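Local coordinates for 5' nucleotidase family protein (Staphylococcus aureus subsp. aureus, PDB 4Q7F), which belongs to the 5'-nucleotidase family and joins a calcineurin-like phosphoesterase domain, carrying a pair of metal ions, to a C-terminal nucleotidase-family domain, at residues R60-S65 with V271-L276; D72-S77 with K120-R125; S369-V374 with I381-F386. All coordinates share one frame; numbering follows the deposited sequence.

Interaction 1 (R60-S65 with V271-L276); sequences RQYDQS and VGRVVL
On the mixed sheet that contains strand 19-25, Tyr62 reaches across from the loop between helix 48-59 and strand 65-69 to Arg273 and Val275 on strand 270-278. Strand 19-25 runs between strands 65-69 and 270-278 in this sheet, and the tyrosine spans it, touching Asn19, Ala21 and Tyr23 on the way. Arg273 and Val275 lie two residues apart, so both present their side chains on the face where the loop sits. The phenol oxygen stands above the guanidinium: Tyr62 OH lies 3.1 Å from Arg273 CZ, over the centre of the flat group, with ring and guanidinium planes 70° apart. Tyr62 OH is also 3.3 Å from both Arg273 NE and Arg273 NH1, but the N-H bonds run along the guanidinium plane and point past the oxygen, so neither pair is a hydrogen bond. A bend at chi3 (74°) in the otherwise extended Arg273 chain turns the guanidinium beneath the hydroxyl. Its charge is paired elsewhere: NH1 forms a salt bridge with Asp58, and NH2 makes a weak, long ion pair with Glu290. Asp58 also gives its carbonyl oxygen to Gln61 NE2, which hangs 4.0 Å from Arg273 NH1, their flat groups nearly perpendicular. Val275 completes the apolar side, with CG2 3.7 Å from Tyr62 CE1 and 3.6 Å from Tyr62 OH, while its other methyl, CG1, comes within 3.9 Å of the same CE1. Gln61 CG rests over one face of the tyrosine ring near its rim. The contact therefore works by apposition: an oxygen above a cationic plane would be favoured electrostatically, while the salt bridge of Arg273 goes through NH1 to Asp58.

Interaction 2 (D72-S77 with K120-R125); sequences DFLQGS and KDTLRR. With MN (manganese (II) ion), chain C; MG (magnesium ion), chain B.
With chi1 at -67°, Thr122 holds its hydroxyl opposite its own carbonyl carbon and sets CG2 anti to its backbone N, so both branches face Leu74; that leucine, its CG trans to the backbone nitrogen (chi1 -167°), extends to meet them tip to tip. Leu74 CD1 approaches Thr122 OG1 at 3.8 Å and Thr122 CG2 at 3.9 Å. The same threonine methyl comes to the edge of the Phe73 ring, close to its plane, 4.0 Å from Phe73 CE1. The hydroxyl finds its polar partner in Ser90, which satisfies it within this apolar seam, and Leu93, Tyr118 and Leu119 pack around Leu74. Residues 72-77 belong to a loop of the calcineurin-like phosphoesterase fold, and Asp72 at its start is the bridging carboxylate of the dinuclear centre. A single oxygen, Asp72 OD2, binds manganese at 2.2 Å and magnesium at 2.3 Å, and water 1 joins both ions as well. Asp27, His29 and His249 add protein ligands to manganese; Asn109, His207 and His247 do so for magnesium. The loop also holds a second-shell bond, since Gln75 O accepts from ND1 of His29, which would help set the orientation of that ring. Farther out on the helix, Arg125 NE donates to Asp121 OD2 at 2.8 Å in a salt bridge, the oxygen lying in the guanidinium plane.

Interaction 3 (S369-V374 with I381-F386); sequences SGFKQV and INNYPF. With 3D1 ((2R,3S,5R)-5-(6-amino-9H-purin-9-yl)-tetrahydro-2-(hydroxymethyl)furan-3-ol), chain D.
Asn383 grips Gly370 with both ends of its amide: OD1 accepts the Gly370 N-H at 2.8 Å, and ND2 donates to Gly370 O at 3.0 Å. This two-pronged hold joins the last turn of helix 377-383 to strand 370-371, a short strand paired antiparallel with strand 328-329 in the C-terminal nucleotidase domain. The neighbours Ser369 and Phe371 bond by their backbones to Ile330 and Met328, leaving the N-H and carbonyl of Gly370 directed to the helix side, where the amide takes up both. The two bonds differ in quality. The N-H of Gly370 meets a lone pair of OD1 in the carbonyl plane at an N-H...O angle of 143°, whereas ND2 approaches the glycine carbonyl from above, 56° out of its plane. ND2 also donates to Asp379 O within its own helix, so it serves two acceptors. The positive phi of Gly370 favours glycine here. Asn383 points its amide at the strand with chi1 at -73°, CG opposite the carbonyl carbon. Outward of the bonds, the Phe371 ring leans on the amide, CE1 3.5 Å from Asn383 ND2, the two planes almost perpendicular; its own edge-to-face partner is Phe343. Beyond the helix end the chain runs into the ligand pocket. Tyr384 and Phe386 each meet Phe365 edge-to-face, and Tyr384 OH bonds to OD1 of Asn388, whose ND2 in turn bonds to 3D1, which places Tyr384 in the second shell of the ligand. The six-membered ring of the 3D1 purine lies over one face of Phe386, nearly centred on it, with 3D1 C2 3.5 Å from Phe386 CD1.

In the fold
Interactions 2 and 3 are buried, whereas interaction 1 lies far out at the edge of the fold, partly open to solvent. Interactions 1 and 2 both involve segments flanking strand 65-69: the loop before it rests on the sheet in interaction 1, and the loop after it carries the bridging Asp72 in interaction 2. Their centres are 26 Å apart. Chemistry follows place: a charged, phenolic contact outside, methyl and ring packing behind the metal-binding aspartate, and paired amide bonds in interaction 3. Interactions 2 and 3 belong to different domains yet touch where Gln75 packs against Pro385 and Phe386, beside the cleft that holds 3D1.

Interaction 1 (R60-S65 with V271-L276)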
loop_
_atom_site.group_PDB
_atom_site.type_symbol
_atom_site.label_atom_id
_atom_site.label_comp_id
_atom_site.label_asym_id
_atom_site.label_seq_id
_atom_site.Cartn_x
_atom_site.Cartn_y
_atom_site.Cartn_z
ATOM N N ARG A 60 -2.486 -22.693 20.852
ATOM C CA ARG A 60 -2.946 -23.614 21.878
ATOM C C ARG A 60 -1.883 -23.945 22.953
ATOM O O ARG A 60 -2.239 -24.224 24.077
ATOM C CB ARG A 60 -3.484 -24.883 21.212
ATOM C CG ARG A 60 -4.166 -25.853 22.157
ATOM C CD ARG A 60 -4.594 -27.118 21.423
ATOM N NE ARG A 60 -5.095 -28.148 22.339
ATOM C CZ ARG A 60 -4.317 -28.917 23.098
ATOM N NH1 ARG A 60 -4.865 -29.832 23.898
ATOM N NH2 ARG A 60 -2.988 -28.764 23.088
ATOM N N GLN A 61 -0.591 -23.883 22.609
ATOM C CA GLN A 61 0.480 -24.187 23.568
ATOM C C GLN A 61 0.676 -23.117 24.656
ATOM O O GLN A 61 1.264 -23.396 25.698
ATOM C CB GLN A 61 1.813 -24.384 22.846
ATOM C CG GLN A 61 2.338 -23.139 22.171
ATOM C CD GLN A 61 3.627 -23.370 21.407
ATOM O OE1 GLN A 61 4.648 -23.726 21.986
ATOM N NE2 GLN A 61 3.597 -23.117 20.116
ATOM N N TYR A 62 0.199 -21.904 24.416
ATOM C CA TYR A 62 0.367 -20.810 25.372
ATOM C C TYR A 62 -0.784 -20.722 26.351
ATOM O O TYR A 62 -1.862 -21.229 26.079
ATOM C CB TYR A 62 0.566 -19.515 24.608
ATOM C CG TYR A 62 1.784 -19.593 23.726
ATOM C CD1 TYR A 62 3.048 -19.572 24.276
ATOM C CD2 TYR A 62 1.671 -19.735 22.351
ATOM C CE1 TYR A 62 4.182 -19.660 23.481
ATOM C CE2 TYR A 62 2.800 -19.828 21.543
ATOM C CZ TYR A 62 4.053 -19.782 22.122
ATOM O OH TYR A 62 5.169 -19.876 21.340
ATOM N N ASP A 63 -0.545 -20.104 27.499
ATOM C CA ASP A 63 -1.581 -19.975 28.536
ATOM C C ASP A 63 -2.733 -19.089 28.050
ATOM O O ASP A 63 -3.886 -19.331 28.367
ATOM C CB ASP A 63 -0.986 -19.405 29.820
ATOM C CG ASP A 63 0.073 -20.316 30.437
ATOM O OD1 ASP A 63 0.081 -21.538 30.180
ATOM O OD2 ASP A 63 0.892 -19.801 31.201
ATOM N N GLN A 64 -2.391 -18.052 27.283
ATOM C CA GLN A 64 -3.371 -17.151 26.704
ATOM C C GLN A 64 -2.692 -16.430 25.563
ATOM O O GLN A 64 -1.465 -16.380 25.497
ATOM C CB GLN A 64 -3.936 -16.153 27.725
ATOM C CG GLN A 64 -2.915 -15.287 28.424
ATOM C CD GLN A 64 -3.548 -14.469 29.530
ATOM O OE1 GLN A 64 -4.589 -13.838 29.339
ATOM N NE2 GLN A 64 -2.932 -14.472 30.682
ATOM N N SER A 65 -3.509 -15.909 24.661
ATOM C CA SER A 65 -3.006 -15.248 23.475
ATOM C C SER A 65 -3.997 -14.271 22.899
ATOM O O SER A 65 -5.222 -14.425 23.073
ATOM C CB SER A 65 -2.696 -16.287 22.407
ATOM O OG SER A 65 -3.890 -16.895 21.939
ATOM N N VAL A 271 3.242 -14.479 9.867
ATOM C CA VAL A 271 2.517 -14.083 11.050
ATOM C C VAL A 271 3.555 -13.733 12.105
ATOM O O VAL A 271 4.477 -14.507 12.306
ATOM C CB VAL A 271 1.695 -15.257 11.609
ATOM C CG1 VAL A 271 1.106 -14.877 12.954
ATOM C CG2 VAL A 271 0.615 -15.668 10.627
ATOM N N GLY A 272 3.423 -12.580 12.760
ATOM C CA GLY A 272 4.357 -12.184 13.806
ATOM C C GLY A 272 3.894 -12.793 15.111
ATOM O O GLY A 272 2.694 -12.794 15.390
ATOM N N ARG A 273 4.829 -13.336 15.890
ATOM C CA ARG A 273 4.491 -13.915 17.201
ATOM C C ARG A 273 5.476 -13.388 18.227
ATOM O O ARG A 273 6.683 -13.510 18.045
ATOM C CB ARG A 273 4.540 -15.434 17.201
ATOM C CG ARG A 273 4.085 -16.050 18.523
ATOM C CD ARG A 273 4.262 -17.553 18.536
ATOM N NE ARG A 273 5.668 -17.961 18.678
ATOM C CZ ARG A 273 6.127 -19.187 18.434
ATOM N NH1 ARG A 273 5.314 -20.150 18.019
ATOM N NH2 ARG A 273 7.406 -19.469 18.621
ATOM N N VAL A 274 4.952 -12.755 19.271
ATOM C CA VAL A 274 5.775 -12.269 20.355
ATOM C C VAL A 274 5.239 -12.919 21.604
ATOM O O VAL A 274 4.044 -12.839 21.863
ATOM C CB VAL A 274 5.712 -10.747 20.479
ATOM C CG1 VAL A 274 6.475 -10.280 21.709
ATOM C CG2 VAL A 274 6.295 -10.109 19.221
ATOM N N VAL A 275 6.118 -13.575 22.362
ATOM C CA VAL A 275 5.735 -14.241 23.579
ATOM C C VAL A 275 6.373 -13.555 24.769
ATOM O O VAL A 275 7.575 -13.222 24.767
ATOM C CB VAL A 275 6.172 -15.726 23.598
ATOM C CG1 VAL A 275 5.714 -16.404 24.886
ATOM C CG2 VAL A 275 5.637 -16.463 22.382
ATOM N N LEU A 276 5.553 -13.329 25.782
ATOM C CA LEU A 276 6.026 -12.769 27.018
ATOM C C LEU A 276 5.819 -13.846 28.076
ATOM O O LEU A 276 4.839 -14.599 28.000
ATOM C CB LEU A 276 5.246 -11.520 27.379
ATOM C CG LEU A 276 5.149 -10.343 26.435
ATOM C CD1 LEU A 276 4.483 -9.211 27.208
ATOM C CD2 LEU A 276 6.490 -9.883 25.871
#

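Interaction 2 (D72-S77 with K120-R125)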
loop_
_atom_site.group_PDB
_atom_site.type_symbol
_atom_site.label_atom_id
_atom_site.label_comp_id
_atom_site.label_asym_id
_atom_site.label_seq_id
_atom_site.Cartn_x
_atom_site.Cartn_y
_atom_site.Cartn_z
ATOM N N ASP A 72 -4.435 -1.959 6.742
ATOM C CA ASP A 72 -4.418 -2.243 5.303
ATOM C C ASP A 72 -5.108 -3.556 5.059
ATOM O O ASP A 72 -4.548 -4.477 4.442
ATOM C CB ASP A 72 -3.004 -2.204 4.697
ATOM C CG ASP A 72 -2.560 -0.784 4.335
ATOM O OD1 ASP A 72 -3.307 0.181 4.643
ATOM O OD2 ASP A 72 -1.461 -0.634 3.754
ATOM N N PHE A 73 -6.344 -3.623 5.529
ATOM C CA PHE A 73 -7.159 -4.814 5.397
ATOM C C PHE A 73 -8.382 -4.632 4.505
ATOM O O PHE A 73 -9.003 -5.606 4.095
ATOM C CB PHE A 73 -7.660 -5.285 6.776
ATOM C CG PHE A 73 -8.631 -4.341 7.450
ATOM C CD1 PHE A 73 -9.997 -4.454 7.233
ATOM C CD2 PHE A 73 -8.181 -3.356 8.304
ATOM C CE1 PHE A 73 -10.876 -3.602 7.843
ATOM C CE2 PHE A 73 -9.060 -2.514 8.940
ATOM C CZ PHE A 73 -10.413 -2.628 8.702
ATOM N N LEU A 74 -8.718 -3.407 4.176
ATOM C CA LEU A 74 -9.965 -3.143 3.448
ATOM C C LEU A 74 -9.800 -2.950 1.955
ATOM O O LEU A 74 -10.773 -2.975 1.212
ATOM C CB LEU A 74 -10.624 -1.929 4.110
ATOM C CG LEU A 74 -12.057 -1.552 3.799
ATOM C CD1 LEU A 74 -13.008 -2.691 4.125
ATOM C CD2 LEU A 74 -12.379 -0.310 4.627
ATOM N N GLN A 75 -8.565 -2.781 1.508
ATOM C CA GLN A 75 -8.263 -2.573 0.092
ATOM C C GLN A 75 -7.019 -3.359 -0.290
ATOM O O GLN A 75 -6.156 -3.624 0.549
ATOM C CB GLN A 75 -8.013 -1.076 -0.156
ATOM C CG GLN A 75 -7.720 -0.664 -1.608
ATOM C CD GLN A 75 -6.292 -0.949 -2.063
ATOM O OE1 GLN A 75 -5.371 -1.085 -1.250
ATOM N NE2 GLN A 75 -6.099 -1.028 -3.379
ATOM N N GLY A 76 -6.925 -3.747 -1.559
ATOM C CA GLY A 76 -5.719 -4.362 -2.030
ATOM C C GLY A 76 -5.864 -5.394 -3.099
ATOM O O GLY A 76 -5.172 -5.345 -4.083
ATOM N N SER A 77 -6.791 -6.317 -2.921
ATOM C CA SER A 77 -6.907 -7.419 -3.840
ATOM C C SER A 77 -8.132 -7.283 -4.724
ATOM O O SER A 77 -8.988 -6.466 -4.448
ATOM C CB SER A 77 -7.043 -8.702 -3.033
ATOM O OG SER A 77 -8.345 -8.801 -2.469
ATOM N N LYS A 120 -16.283 3.884 8.078
ATOM C CA LYS A 120 -17.074 3.943 9.304
ATOM C C LYS A 120 -18.041 2.763 9.395
ATOM O O LYS A 120 -18.161 2.140 10.460
ATOM C CB LYS A 120 -17.830 5.270 9.428
ATOM C CG LYS A 120 -16.948 6.499 9.663
ATOM C CD LYS A 120 -17.813 7.713 9.956
ATOM C CE LYS A 120 -16.988 8.952 10.255
ATOM N NZ LYS A 120 -17.849 10.165 10.428
ATOM N N ASP A 121 -18.748 2.475 8.298
ATOM C CA ASP A 121 -19.668 1.324 8.248
ATOM C C ASP A 121 -18.917 0.005 8.555
ATOM O O ASP A 121 -19.429 -0.886 9.247
ATOM C CB ASP A 121 -20.310 1.226 6.870
ATOM C CG ASP A 121 -21.211 0.032 6.738
ATOM O OD1 ASP A 121 -22.252 -0.002 7.425
ATOM O OD2 ASP A 121 -20.882 -0.888 5.934
ATOM N N THR A 122 -17.715 -0.120 8.002
ATOM C CA THR A 122 -16.871 -1.282 8.226
ATOM C C THR A 122 -16.539 -1.428 9.725
ATOM O O THR A 122 -16.772 -2.509 10.343
ATOM C CB THR A 122 -15.591 -1.191 7.353
ATOM O OG1 THR A 122 -15.961 -1.300 5.974
ATOM C CG2 THR A 122 -14.613 -2.285 7.669
ATOM N N LEU A 123 -16.085 -0.341 10.348
ATOM C CA LEU A 123 -15.728 -0.413 11.759
ATOM C C LEU A 123 -16.881 -0.845 12.649
ATOM O O LEU A 123 -16.665 -1.559 13.626
ATOM C CB LEU A 123 -15.145 0.901 12.276
ATOM C CG LEU A 123 -13.889 1.396 11.531
ATOM C CD1 LEU A 123 -13.310 2.642 12.188
ATOM C CD2 LEU A 123 -12.855 0.309 11.460
ATOM N N ARG A 124 -18.101 -0.412 12.329
ATOM C CA ARG A 124 -19.246 -0.785 13.162
ATOM C C ARG A 124 -19.726 -2.217 12.901
ATOM O O ARG A 124 -20.399 -2.795 13.738
ATOM C CB ARG A 124 -20.394 0.249 13.087
ATOM C CG ARG A 124 -20.974 0.563 11.719
ATOM C CD ARG A 124 -22.131 1.575 11.828
ATOM N NE ARG A 124 -22.554 2.058 10.508
ATOM C CZ ARG A 124 -22.134 3.181 9.918
ATOM N NH1 ARG A 124 -22.581 3.484 8.705
ATOM N NH2 ARG A 124 -21.276 4.007 10.515
ATOM N N ARG A 125 -19.369 -2.780 11.750
ATOM C CA ARG A 125 -19.735 -4.156 11.411
ATOM C C ARG A 125 -18.746 -5.188 12.070
ATOM O O ARG A 125 -19.105 -6.338 12.302
ATOM C CB ARG A 125 -19.770 -4.370 9.892
ATOM C CG ARG A 125 -20.951 -3.732 9.165
ATOM C CD ARG A 125 -20.813 -3.919 7.644
ATOM N NE ARG A 125 -21.910 -3.305 6.877
ATOM C CZ ARG A 125 -23.113 -3.852 6.677
ATOM N NH1 ARG A 125 -23.427 -5.033 7.197
ATOM N NH2 ARG A 125 -24.023 -3.203 5.959
HETATM MN MN MN C . 0.004 -1.956 2.846
HETATM MG MG MG B . -0.035 1.045 4.355
HETATM O O HOH W 1 1.201 -0.039 2.720
HETATM O O HOH W 2 0.081 -0.950 0.623
#

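Interaction 3 (S369-V374 with I381-F386)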
loop_
_atom_site.group_PDB
_atom_site.type_symbol
_atom_site.label_atom_id
_atom_site.label_comp_id
_atom_site.label_asym_id
_atom_site.label_seq_id
_atom_site.Cartn_x
_atom_site.Cartn_y
_atom_site.Cartn_z
ATOM N N SER A 369 1.160 -6.939 -16.199
ATOM C CA SER A 369 1.745 -7.774 -17.245
ATOM C C SER A 369 1.197 -7.417 -18.649
ATOM O O SER A 369 1.418 -8.149 -19.614
ATOM C CB SER A 369 1.490 -9.246 -16.920
ATOM O OG SER A 369 0.113 -9.464 -16.677
ATOM N N GLY A 370 0.504 -6.289 -18.772
ATOM C CA GLY A 370 -0.058 -5.886 -20.059
ATOM C C GLY A 370 -1.270 -6.719 -20.429
ATOM O O GLY A 370 -1.815 -7.453 -19.586
ATOM N N PHE A 371 -1.720 -6.595 -21.674
ATOM C CA PHE A 371 -2.862 -7.367 -22.126
ATOM C C PHE A 371 -2.498 -8.343 -23.252
ATOM O O PHE A 371 -1.686 -8.047 -24.119
ATOM C CB PHE A 371 -4.003 -6.506 -22.681
ATOM C CG PHE A 371 -4.619 -5.528 -21.709
ATOM C CD1 PHE A 371 -4.743 -5.806 -20.365
ATOM C CD2 PHE A 371 -5.203 -4.369 -22.196
ATOM C CE1 PHE A 371 -5.357 -4.902 -19.504
ATOM C CE2 PHE A 371 -5.826 -3.470 -21.351
ATOM C CZ PHE A 371 -5.900 -3.734 -19.999
ATOM N N LYS A 372 -3.136 -9.502 -23.217
ATOM C CA LYS A 372 -3.025 -10.470 -24.287
ATOM C C LYS A 372 -4.181 -10.052 -25.179
ATOM O O LYS A 372 -4.857 -9.065 -24.877
ATOM C CB LYS A 372 -3.244 -11.887 -23.775
ATOM C CG LYS A 372 -2.229 -12.358 -22.747
ATOM C CD LYS A 372 -2.650 -13.673 -22.103
ATOM C CE LYS A 372 -3.910 -13.487 -21.263
ATOM N NZ LYS A 372 -4.350 -14.740 -20.606
ATOM N N GLN A 373 -4.438 -10.801 -26.241
ATOM C CA GLN A 373 -5.519 -10.455 -27.143
ATOM C C GLN A 373 -6.871 -10.529 -26.441
ATOM O O GLN A 373 -7.723 -9.665 -26.654
ATOM C CB GLN A 373 -5.494 -11.323 -28.399
ATOM C CG GLN A 373 -4.192 -11.192 -29.161
ATOM C CD GLN A 373 -4.245 -11.786 -30.553
ATOM O OE1 GLN A 373 -5.268 -11.715 -31.243
ATOM N NE2 GLN A 373 -3.122 -12.333 -30.995
ATOM N N VAL A 374 -7.077 -11.540 -25.602
ATOM C CA VAL A 374 -8.322 -11.630 -24.857
ATOM C C VAL A 374 -8.056 -10.935 -23.528
ATOM O O VAL A 374 -7.075 -11.236 -22.832
ATOM C CB VAL A 374 -8.803 -13.084 -24.667
ATOM C CG1 VAL A 374 -10.107 -13.120 -23.877
ATOM C CG2 VAL A 374 -8.992 -13.753 -26.022
ATOM N N ILE A 381 -7.607 -5.428 -13.744
ATOM C CA ILE A 381 -7.278 -5.157 -12.354
ATOM C C ILE A 381 -5.773 -5.305 -12.095
ATOM O O ILE A 381 -5.188 -4.473 -11.401
ATOM C CB ILE A 381 -8.087 -6.044 -11.381
ATOM C CG1 ILE A 381 -9.593 -5.741 -11.503
ATOM C CG2 ILE A 381 -7.624 -5.755 -9.968
ATOM C CD1 ILE A 381 -10.522 -6.628 -10.677
ATOM N N ASN A 382 -5.157 -6.348 -12.643
ATOM C CA ASN A 382 -3.721 -6.546 -12.468
ATOM C C ASN A 382 -2.918 -5.403 -13.029
ATOM O O ASN A 382 -1.880 -5.046 -12.475
ATOM C CB ASN A 382 -3.264 -7.883 -13.087
ATOM C CG ASN A 382 -3.680 -9.070 -12.246
ATOM O OD1 ASN A 382 -3.774 -8.954 -11.032
ATOM N ND2 ASN A 382 -3.924 -10.208 -12.872
ATOM N N ASN A 383 -3.393 -4.824 -14.120
ATOM C CA ASN A 383 -2.691 -3.672 -14.724
ATOM C C ASN A 383 -2.995 -2.329 -14.047
ATOM O O ASN A 383 -2.199 -1.417 -14.127
ATOM C CB ASN A 383 -2.940 -3.650 -16.209
ATOM C CG ASN A 383 -2.164 -4.749 -16.911
ATOM O OD1 ASN A 383 -0.949 -4.648 -17.060
ATOM N ND2 ASN A 383 -2.847 -5.807 -17.314
ATOM N N TYR A 384 -4.123 -2.225 -13.362
ATOM C CA TYR A 384 -4.434 -0.997 -12.608
ATOM C C TYR A 384 -5.050 -1.434 -11.290
ATOM O O TYR A 384 -6.262 -1.401 -11.159
ATOM C CB TYR A 384 -5.404 -0.052 -13.360
ATOM C CG TYR A 384 -5.103 1.361 -12.964
ATOM C CD1 TYR A 384 -5.462 1.844 -11.720
ATOM C CD2 TYR A 384 -4.318 2.170 -13.783
ATOM C CE1 TYR A 384 -5.118 3.123 -11.331
ATOM C CE2 TYR A 384 -3.967 3.448 -13.393
ATOM C CZ TYR A 384 -4.363 3.911 -12.170
ATOM O OH TYR A 384 -4.009 5.161 -11.751
ATOM N N PRO A 385 -4.215 -1.786 -10.296
ATOM C CA PRO A 385 -4.722 -2.335 -9.036
ATOM C C PRO A 385 -5.106 -1.327 -7.953
ATOM O O PRO A 385 -5.408 -1.745 -6.848
ATOM C CB PRO A 385 -3.553 -3.195 -8.546
ATOM C CG PRO A 385 -2.341 -2.461 -9.040
ATOM C CD PRO A 385 -2.740 -1.718 -10.296
ATOM N N PHE A 386 -5.107 -0.031 -8.258
ATOM C CA PHE A 386 -5.514 0.948 -7.257
ATOM C C PHE A 386 -6.799 1.645 -7.664
ATOM O O PHE A 386 -7.073 1.800 -8.861
ATOM C CB PHE A 386 -4.403 1.961 -7.022
ATOM C CG PHE A 386 -3.176 1.367 -6.409
ATOM C CD1 PHE A 386 -3.168 0.988 -5.065
ATOM C CD2 PHE A 386 -2.028 1.190 -7.155
ATOM C CE1 PHE A 386 -2.039 0.432 -4.494
ATOM C CE2 PHE A 386 -0.892 0.646 -6.584
ATOM C CZ PHE A 386 -0.895 0.268 -5.258
HETATM O "O5'" 3D1 D . 3.682 4.715 0.694
HETATM C "C5'" 3D1 D . 2.798 4.703 -0.423
HETATM C "C4'" 3D1 D . 1.588 3.829 -0.138
HETATM O "O4'" 3D1 D . 0.650 4.089 -1.172
HETATM C "C1'" 3D1 D . 0.479 2.957 -2.031
HETATM N N9 3D1 D . 0.434 3.419 -3.445
HETATM C C4 3D1 D . -0.691 3.841 -4.006
HETATM N N3 3D1 D . -1.962 3.971 -3.562
HETATM C C2 3D1 D . -2.924 4.441 -4.378
HETATM N N1 3D1 D . -2.682 4.816 -5.663
HETATM C C6 3D1 D . -1.455 4.737 -6.226
HETATM N N6 3D1 D . -1.257 5.127 -7.516
HETATM C C5 3D1 D . -0.349 4.238 -5.381
HETATM N N7 3D1 D . 0.972 4.003 -5.529
HETATM C C8 3D1 D . 1.443 3.519 -4.351
HETATM C "C2'" 3D1 D . 1.580 1.969 -1.672
HETATM C "C3'" 3D1 D . 1.823 2.326 -0.217
HETATM O "O3'" 3D1 D . 0.850 1.631 0.591
#